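Local coordinates for protein nucleotidyl transferase (Methanothermobacter thermautotrophicus, PDB 6PLJ) that is probably a MobA-like nucleotidyltransferase and may take part in making the pseudomurein cell wall, at residues H84-V89 against V100-P105; A112-G117 against D183-G188; E146-D149 against V153-L156. All blocks are in the same frame, centred on the assembly; numbering follows the deposited sequence. Where two conformers were deposited one is given.

Overall arrangement
All three contacts belong to one alpha/beta domain built round a mixed sheet. Interaction 1 lies at the sheet edge formed by strand 99-102, and interaction 3 reaches the same sheet through strand 152-157 on the opposite side of the chain's centre, their centres about 27 Å apart. Interaction 2 lies between them, its centre about 17 Å from that of each. It touches interaction 1 directly: Asn103 ND2 and Ser113 OG are 2.9 Å apart, probably a hydrogen bond, and Ser113 OG also bonds a 1,2-ethanediol probably left from crystallisation. Interaction 3 is nested in the loop closed by interaction 2, their nearest atoms about 7 Å apart.

Interaction 1: H84-V89 against V100-P105; sequences HRAGEV and VVRNDP
The methyl group of Ala86 sits over one face of the Arg102 guanidinium, about 3.4 Å above its plane and displaced toward the rim. CB of Ala86 comes closest to NE of Arg102, at 3.4 Å, and lies 3.8 Å from CZ of the same arginine. Two torsions put the arginine there. Its CG lies roughly opposite the backbone N (chi1 -159°), which sends the chain off strand 99-102 toward the helix; the bend at chi3 (-80°) then turns the flat head under the methyl. Alanine suits the first turn of helix 86-92, since its small apolar group can meet the pi face closely without competing for the N-H groups. Those serve another partner: Arg102 NH2 forms a salt bridge with Glu90, one turn further along the helix.

Arg85, at the N-cap position, has a pairing of its own. Its NH1 donates to Glu88 OE1 at 2.7 Å, with an N-H...O angle of 147°. The carboxylate offers its syn lone pair, and OE1 lies close to the guanidinium plane.

The contact joins helix and second strand of the beta-alpha-beta unit 77-82, 86-92 and 99-102. With no hydrogen bond between the two segments, its chemistry is a division of labour: one face of the head group meets a methyl while NH2 pairs with Glu90, which probably limits rotation of the head group.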
loop_
_atom_site.group_PDB
_atom_site.type_symbol
_atom_site.label_atom_id
_atom_site.label_comp_id
_atom_site.label_asym_id
_atom_site.label_seq_id
_atom_site.Cartn_x
_atom_site.Cartn_y
_atom_site.Cartn_z
ATOM N N HIS A 84 -12.570 -4.229 -6.466
ATOM C CA HIS A 84 -12.947 -3.438 -7.610
ATOM C C HIS A 84 -12.188 -3.854 -8.854
ATOM O O HIS A 84 -10.950 -3.853 -8.862
ATOM C CB HIS A 84 -12.736 -1.955 -7.374
ATOM C CG HIS A 84 -13.289 -1.133 -8.476
ATOM N ND1 HIS A 84 -14.641 -1.123 -8.766
ATOM C CD2 HIS A 84 -12.697 -0.337 -9.389
ATOM C CE1 HIS A 84 -14.845 -0.347 -9.812
ATOM N NE2 HIS A 84 -13.691 0.155 -10.198
ATOM N N ARG A 85 -12.924 -4.183 -9.919
ATOM C CA ARG A 85 -12.314 -4.674 -11.158
ATOM C C ARG A 85 -11.324 -5.822 -10.884
ATOM O O ARG A 85 -10.261 -5.904 -11.497
ATOM C CB ARG A 85 -11.665 -3.526 -11.934
ATOM C CG ARG A 85 -12.718 -2.560 -12.482
ATOM C CD ARG A 85 -12.110 -1.366 -13.172
ATOM N NE ARG A 85 -13.156 -0.620 -13.883
ATOM C CZ ARG A 85 -13.576 -0.868 -15.127
ATOM N NH1 ARG A 85 -13.016 -1.816 -15.896
ATOM N NH2 ARG A 85 -14.564 -0.126 -15.628
ATOM N N ALA A 86 -11.704 -6.708 -9.967
ATOM C CA ALA A 86 -10.817 -7.804 -9.549
ATOM C C ALA A 86 -10.372 -8.674 -10.714
ATOM O O ALA A 86 -9.205 -9.050 -10.776
ATOM C CB ALA A 86 -11.470 -8.671 -8.498
ATOM N N GLY A 87 -11.283 -9.011 -11.620
ATOM C CA GLY A 87 -10.893 -9.780 -12.814
ATOM C C GLY A 87 -9.696 -9.217 -13.559
ATOM O O GLY A 87 -8.726 -9.937 -13.854
ATOM N N GLU A 88 -9.734 -7.917 -13.821
ATOM C CA GLU A 88 -8.676 -7.235 -14.546
ATOM C C GLU A 88 -7.401 -7.100 -13.724
ATOM O O GLU A 88 -6.312 -7.264 -14.253
ATOM C CB GLU A 88 -9.120 -5.839 -14.986
ATOM C CG GLU A 88 -10.174 -5.839 -16.072
ATOM C CD GLU A 88 -10.681 -4.446 -16.333
ATOM O OE1 GLU A 88 -11.463 -3.947 -15.504
ATOM O OE2 GLU A 88 -10.278 -3.842 -17.344
ATOM N N VAL A 89 -7.546 -6.808 -12.431
ATOM C CA VAL A 89 -6.382 -6.675 -11.546
ATOM C C VAL A 89 -5.698 -8.039 -11.399
ATOM O O VAL A 89 -4.481 -8.144 -11.511
ATOM C CB VAL A 89 -6.779 -6.050 -10.181
ATOM C CG1 VAL A 89 -5.631 -6.102 -9.198
ATOM C CG2 VAL A 89 -7.242 -4.603 -10.375
ATOM N N VAL A 100 -3.785 -14.229 -3.961
ATOM C CA VAL A 100 -4.883 -13.289 -4.138
ATOM C C VAL A 100 -6.065 -13.677 -3.271
ATOM O O VAL A 100 -6.499 -14.839 -3.280
ATOM C CB VAL A 100 -5.338 -13.243 -5.604
ATOM C CG1 VAL A 100 -6.564 -12.353 -5.756
ATOM C CG2 VAL A 100 -4.202 -12.750 -6.494
ATOM N N VAL A 101 -6.592 -12.703 -2.535
ATOM C CA VAL A 101 -7.852 -12.860 -1.817
ATOM C C VAL A 101 -8.764 -11.734 -2.229
ATOM O O VAL A 101 -8.349 -10.588 -2.320
ATOM C CB VAL A 101 -7.705 -12.925 -0.282
ATOM C CG1 VAL A 101 -6.950 -14.195 0.097
ATOM C CG2 VAL A 101 -7.025 -11.703 0.301
ATOM N N ARG A 102 -10.015 -12.074 -2.514
ATOM C CA ARG A 102 -10.951 -11.086 -3.023
ATOM C C ARG A 102 -11.898 -10.639 -1.911
ATOM O O ARG A 102 -12.395 -11.460 -1.122
ATOM C CB ARG A 102 -11.692 -11.669 -4.224
ATOM C CG ARG A 102 -12.294 -10.625 -5.134
ATOM C CD ARG A 102 -13.096 -11.277 -6.246
ATOM N NE ARG A 102 -12.291 -11.794 -7.356
ATOM C CZ ARG A 102 -12.817 -12.217 -8.507
ATOM N NH1 ARG A 102 -14.140 -12.210 -8.688
ATOM N NH2 ARG A 102 -12.040 -12.661 -9.485
ATOM N N ASN A 103 -12.130 -9.345 -1.851
ATOM C CA ASN A 103 -13.177 -8.887 -0.926
ATOM C C ASN A 103 -14.516 -9.301 -1.546
ATOM O O ASN A 103 -14.758 -8.992 -2.664
ATOM C CB ASN A 103 -13.224 -7.363 -0.819
ATOM C CG ASN A 103 -12.081 -6.766 -0.037
ATOM O OD1 ASN A 103 -11.635 -7.342 0.948
ATOM N ND2 ASN A 103 -11.665 -5.593 -0.436
ATOM N N ASP A 104 -15.355 -9.939 -0.768
ATOM C CA ASP A 104 -16.723 -10.272 -1.184
ATOM C C ASP A 104 -17.570 -10.211 0.081
ATOM O O ASP A 104 -17.482 -11.137 0.900
ATOM C CB ASP A 104 -16.764 -11.664 -1.835
ATOM C CG ASP A 104 -18.159 -12.053 -2.341
ATOM O OD1 ASP A 104 -19.065 -11.188 -2.395
ATOM O OD2 ASP A 104 -18.332 -13.241 -2.703
ATOM N N PRO A 105 -18.378 -9.156 0.277
ATOM C CA PRO A 105 -18.686 -8.101 -0.722
ATOM C C PRO A 105 -17.546 -7.130 -1.044
ATOM O O PRO A 105 -16.634 -6.960 -0.232
ATOM C CB PRO A 105 -19.847 -7.335 -0.061
ATOM C CG PRO A 105 -19.623 -7.532 1.401
ATOM C CD PRO A 105 -19.147 -8.957 1.520
#

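Interaction 2: A112-G117 against D183-G188; sequences ASLLRG and DYLPLG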
loop_
_atom_site.group_PDB
_atom_site.type_symbol
_atom_site.label_atom_id
_atom_site.label_comp_id
_atom_site.label_asym_id
_atom_site.label_seq_id
_atom_site.Cartn_x
_atom_site.Cartn_y
_atom_site.Cartn_z
ATOM N N ALA A 112 -10.636 -2.475 5.976
ATOM C CA ALA A 112 -11.234 -3.799 5.836
ATOM C C ALA A 112 -10.506 -4.656 4.808
ATOM O O ALA A 112 -10.416 -5.870 4.976
ATOM C CB ALA A 112 -12.705 -3.681 5.456
ATOM N N SER A 113 -10.047 -4.039 3.719
ATOM C CA SER A 113 -9.235 -4.741 2.720
ATOM C C SER A 113 -7.945 -5.206 3.348
ATOM O O SER A 113 -7.556 -6.349 3.175
ATOM C CB SER A 113 -8.898 -3.861 1.515
ATOM O OG SER A 113 -10.068 -3.582 0.810
ATOM N N LEU A 114 -7.285 -4.321 4.082
ATOM C CA LEU A 114 -6.072 -4.730 4.785
ATOM C C LEU A 114 -6.373 -5.863 5.751
ATOM O O LEU A 114 -5.611 -6.819 5.817
ATOM C CB LEU A 114 -5.390 -3.574 5.499
ATOM C CG LEU A 114 -4.777 -2.530 4.586
ATOM C CD1 LEU A 114 -4.224 -1.401 5.435
ATOM C CD2 LEU A 114 -3.679 -3.128 3.725
ATOM N N LEU A 115 -7.485 -5.780 6.465
ATOM C CA LEU A 115 -7.829 -6.842 7.407
ATOM C C LEU A 115 -8.029 -8.186 6.712
ATOM O O LEU A 115 -7.569 -9.220 7.190
ATOM C CB LEU A 115 -9.094 -6.478 8.180
ATOM C CG LEU A 115 -9.583 -7.497 9.194
ATOM C CD1 LEU A 115 -8.528 -7.787 10.252
ATOM C CD2 LEU A 115 -10.849 -6.948 9.843
ATOM N N ARG A 116 -8.698 -8.155 5.580
ATOM C CA ARG A 116 -8.897 -9.408 4.815
ATOM C C ARG A 116 -7.531 -10.009 4.434
ATOM O O ARG A 116 -7.401 -11.164 4.434
ATOM C CB ARG A 116 -9.712 -9.109 3.557
ATOM C CG ARG A 116 -9.903 -10.330 2.686
ATOM C CD ARG A 116 -10.918 -11.276 3.269
ATOM N NE ARG A 116 -11.625 -12.020 2.235
ATOM C CZ ARG A 116 -11.329 -13.226 1.773
ATOM N NH1 ARG A 116 -10.322 -13.923 2.256
ATOM N NH2 ARG A 116 -12.078 -13.748 0.819
ATOM N N GLY A 117 -6.611 -9.168 4.013
ATOM C CA GLY A 117 -5.262 -9.600 3.662
ATOM C C GLY A 117 -4.493 -10.145 4.848
ATOM O O GLY A 117 -3.825 -11.193 4.751
ATOM N N ASP A 183 -6.015 -6.193 16.058
ATOM C CA ASP A 183 -6.745 -5.401 17.070
ATOM C C ASP A 183 -7.179 -4.019 16.569
ATOM O O ASP A 183 -8.257 -3.551 16.937
ATOM C CB ASP A 183 -5.917 -5.273 18.349
ATOM C CG ASP A 183 -5.794 -6.599 19.106
ATOM O OD1 ASP A 183 -6.629 -7.504 18.893
ATOM O OD2 ASP A 183 -4.870 -6.710 19.930
ATOM N N TYR A 184 -6.366 -3.370 15.736
ATOM C CA TYR A 184 -6.689 -2.009 15.249
ATOM C C TYR A 184 -7.491 -1.960 13.957
ATOM O O TYR A 184 -8.403 -1.150 13.852
ATOM C CB TYR A 184 -5.422 -1.158 15.106
ATOM C CG TYR A 184 -5.017 -0.527 16.399
ATOM C CD1 TYR A 184 -5.642 0.641 16.843
ATOM C CD2 TYR A 184 -4.032 -1.095 17.198
ATOM C CE1 TYR A 184 -5.285 1.232 18.048
ATOM C CE2 TYR A 184 -3.663 -0.506 18.404
ATOM C CZ TYR A 184 -4.297 0.647 18.823
ATOM O OH TYR A 184 -3.932 1.216 20.020
ATOM N N LEU A 185 -7.172 -2.796 12.968
ATOM C CA LEU A 185 -7.859 -2.699 11.671
ATOM C C LEU A 185 -9.389 -2.811 11.724
ATOM O O LEU A 185 -10.059 -2.146 10.927
ATOM C CB LEU A 185 -7.299 -3.700 10.645
ATOM C CG LEU A 185 -5.895 -3.386 10.133
ATOM C CD1 LEU A 185 -5.360 -4.550 9.316
ATOM C CD2 LEU A 185 -5.852 -2.097 9.304
ATOM N N PRO A 186 -9.951 -3.609 12.655
ATOM C CA PRO A 186 -11.428 -3.628 12.761
ATOM C C PRO A 186 -12.067 -2.319 13.229
ATOM O O PRO A 186 -13.290 -2.153 13.075
ATOM C CB PRO A 186 -11.694 -4.715 13.799
ATOM C CG PRO A 186 -10.491 -5.579 13.777
ATOM C CD PRO A 186 -9.354 -4.624 13.538
ATOM N N LEU A 187 -11.267 -1.410 13.781
ATOM C CA LEU A 187 -11.756 -0.139 14.328
ATOM C C LEU A 187 -11.741 0.974 13.288
ATOM O O LEU A 187 -11.203 0.815 12.193
ATOM C CB LEU A 187 -10.902 0.274 15.529
ATOM C CG LEU A 187 -10.722 -0.785 16.624
ATOM C CD1 LEU A 187 -9.798 -0.300 17.724
ATOM C CD2 LEU A 187 -12.056 -1.219 17.201
ATOM N N GLY A 188 -12.345 2.105 13.641
ATOM C CA GLY A 188 -12.283 3.328 12.830
ATOM C C GLY A 188 -13.294 3.392 11.698
ATOM O O GLY A 188 -14.166 2.530 11.582
#
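Leu185 pushes its side chain against helix 110-120 between Leu114 and Leu115. CD1 of Leu185 lies 3.9 Å from CB of Leu114 and 3.8 Å from the backbone N of Leu115, so this methyl rests on the helix backbone itself; CD2 of Leu185 also meets CB of Leu114, at 4.1 Å. Nearer the root of the side chain, the two CB atoms of Leu115 and Leu185 are 4.1 Å apart. Leu115 swings CG anti to its own N (chi1 180°), and its CD2 reaches CG of Pro186 at 4.2 Å, the two side chains crossing at about a right angle.

What holds Leu185 and Pro186 in place is a type I turn from Tyr184 to Leu187, closed by Leu187 N bonding to Tyr184 O at 2.9 Å. Pro186 takes the third position, where its phi of -66° is tolerated and its missing N-H costs no bond of the turn. Further out, Leu185 also packs on Leu195 of helix 192-201, Leu114 on Val28 and Ala30 of strand 25-31, and Tyr184 OH bonds to Asp202.

Leucine suits position 185 because both branches of its tip are used. No hydrogen bond crosses the contact and the side chains that meet are all apolar, so its strength should come from shape fit and removal of hydrocarbon from water, with little directional demand.

Interaction 3: E146-D149 against V153-L156; sequences EHAD and VSIL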
loop_
_atom_site.group_PDB
_atom_site.type_symbol
_atom_site.label_atom_id
_atom_site.label_comp_id
_atom_site.label_asym_id
_atom_site.label_seq_id
_atom_site.Cartn_x
_atom_site.Cartn_y
_atom_site.Cartn_z
ATOM N N GLU A 146 11.761 -3.715 8.518
ATOM C CA GLU A 146 12.799 -3.968 9.531
ATOM C C GLU A 146 12.570 -3.254 10.858
ATOM O O GLU A 146 13.038 -3.729 11.893
ATOM C CB GLU A 146 14.172 -3.551 8.999
ATOM C CG GLU A 146 14.753 -4.468 7.935
ATOM C CD GLU A 146 15.963 -3.853 7.241
ATOM O OE1 GLU A 146 16.210 -2.635 7.410
ATOM O OE2 GLU A 146 16.674 -4.589 6.527
ATOM N N HIS A 147 11.881 -2.111 10.822
ATOM C CA HIS A 147 11.620 -1.301 12.013
ATOM C C HIS A 147 10.349 -1.675 12.773
ATOM O O HIS A 147 10.097 -1.145 13.857
ATOM C CB HIS A 147 11.566 0.189 11.652
ATOM C CG HIS A 147 12.908 0.839 11.569
ATOM N ND1 HIS A 147 13.592 1.274 12.686
ATOM C CD2 HIS A 147 13.692 1.135 10.505
ATOM C CE1 HIS A 147 14.740 1.811 12.312
ATOM N NE2 HIS A 147 14.825 1.740 10.996
ATOM N N ALA A 148 9.535 -2.564 12.208
ATOM C CA ALA A 148 8.317 -3.010 12.859
ATOM C C ALA A 148 8.679 -4.113 13.852
ATOM O O ALA A 148 9.650 -4.832 13.658
ATOM C CB ALA A 148 7.339 -3.540 11.827
ATOM N N ASP A 149 7.900 -4.213 14.915
ATOM C CA ASP A 149 7.935 -5.385 15.801
ATOM C C ASP A 149 6.556 -5.554 16.418
ATOM O O ASP A 149 5.619 -4.888 15.987
ATOM C CB ASP A 149 9.091 -5.296 16.820
ATOM C CG ASP A 149 8.911 -4.213 17.871
ATOM O OD1 ASP A 149 7.797 -3.706 18.108
ATOM O OD2 ASP A 149 9.930 -3.879 18.504
ATOM N N VAL A 153 4.876 0.168 15.263
ATOM C CA VAL A 153 4.419 0.355 13.894
ATOM C C VAL A 153 5.454 1.227 13.220
ATOM O O VAL A 153 5.908 2.233 13.796
ATOM C CB VAL A 153 3.026 1.003 13.840
ATOM C CG1 VAL A 153 2.575 1.200 12.396
ATOM C CG2 VAL A 153 2.000 0.154 14.594
ATOM N N SER A 154 5.863 0.834 12.020
ATOM C CA SER A 154 6.801 1.610 11.229
ATOM C C SER A 154 6.061 2.065 9.992
ATOM O O SER A 154 5.145 1.398 9.531
ATOM C CB SER A 154 8.012 0.767 10.861
ATOM O OG SER A 154 7.607 -0.344 10.093
ATOM N N ILE A 155 6.436 3.220 9.471
ATOM C CA ILE A 155 5.662 3.844 8.400
ATOM C C ILE A 155 6.525 4.755 7.561
ATOM O O ILE A 155 7.517 5.297 8.057
ATOM C CB ILE A 155 4.482 4.624 9.024
ATOM C CG1 ILE A 155 3.485 5.086 7.959
ATOM C CG2 ILE A 155 4.978 5.789 9.894
ATOM C CD1 ILE A 155 2.156 5.448 8.559
ATOM N N LEU A 156 6.154 4.901 6.288
ATOM C CA LEU A 156 6.828 5.857 5.412
ATOM C C LEU A 156 6.496 7.267 5.895
ATOM O O LEU A 156 5.346 7.665 5.938
ATOM C CB LEU A 156 6.397 5.668 3.957
ATOM C CG LEU A 156 7.116 6.537 2.915
ATOM C CD1 LEU A 156 8.595 6.212 2.893
ATOM C CD2 LEU A 156 6.493 6.350 1.535
#
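Ser154 OG touches Ala148 and is gripped by two backbone carbonyls: it hydrogen-bonds to O of Ile144 and makes a weak bond to O of Ala175. This is the turn from helix 138-147 into strand 152-157 of the mixed sheet in this alpha/beta fold, where the strand runs between 174-177, antiparallel to it, and 205-210, parallel to it. The hydroxyl has a single proton, so it can serve only one carbonyl fully at a time, consistent with the unequal bonds. Two conformers were deposited for this serine, and the account holds for one of them.

With chi1 at 61°, OG stands between the serine's own backbone N and carbonyl carbon, aimed at the end of the helix. There it lies 3.6 Å from the backbone N of Ala148 and equally far from that residue's CB, contacts that are not hydrogen bonds. A small polar residue suits the place, satisfying a carbonyl in the helix's last turn without forcing helix and strand apart; Ala148, with only a methyl, packs against Ala175 of strand 174-177 as well as against the serine.

Within the connection, Asp149 OD1 hydrogen-bonds to Thr152 OG1. His147 starts toward the strand, but its ring, with a chi1 of -83°, turns off and stacks with that of Tyr207 in strand 205-210. What remains against the serine is the root of the histidine, with His147 CB 3.7 Å from Ser154 CB.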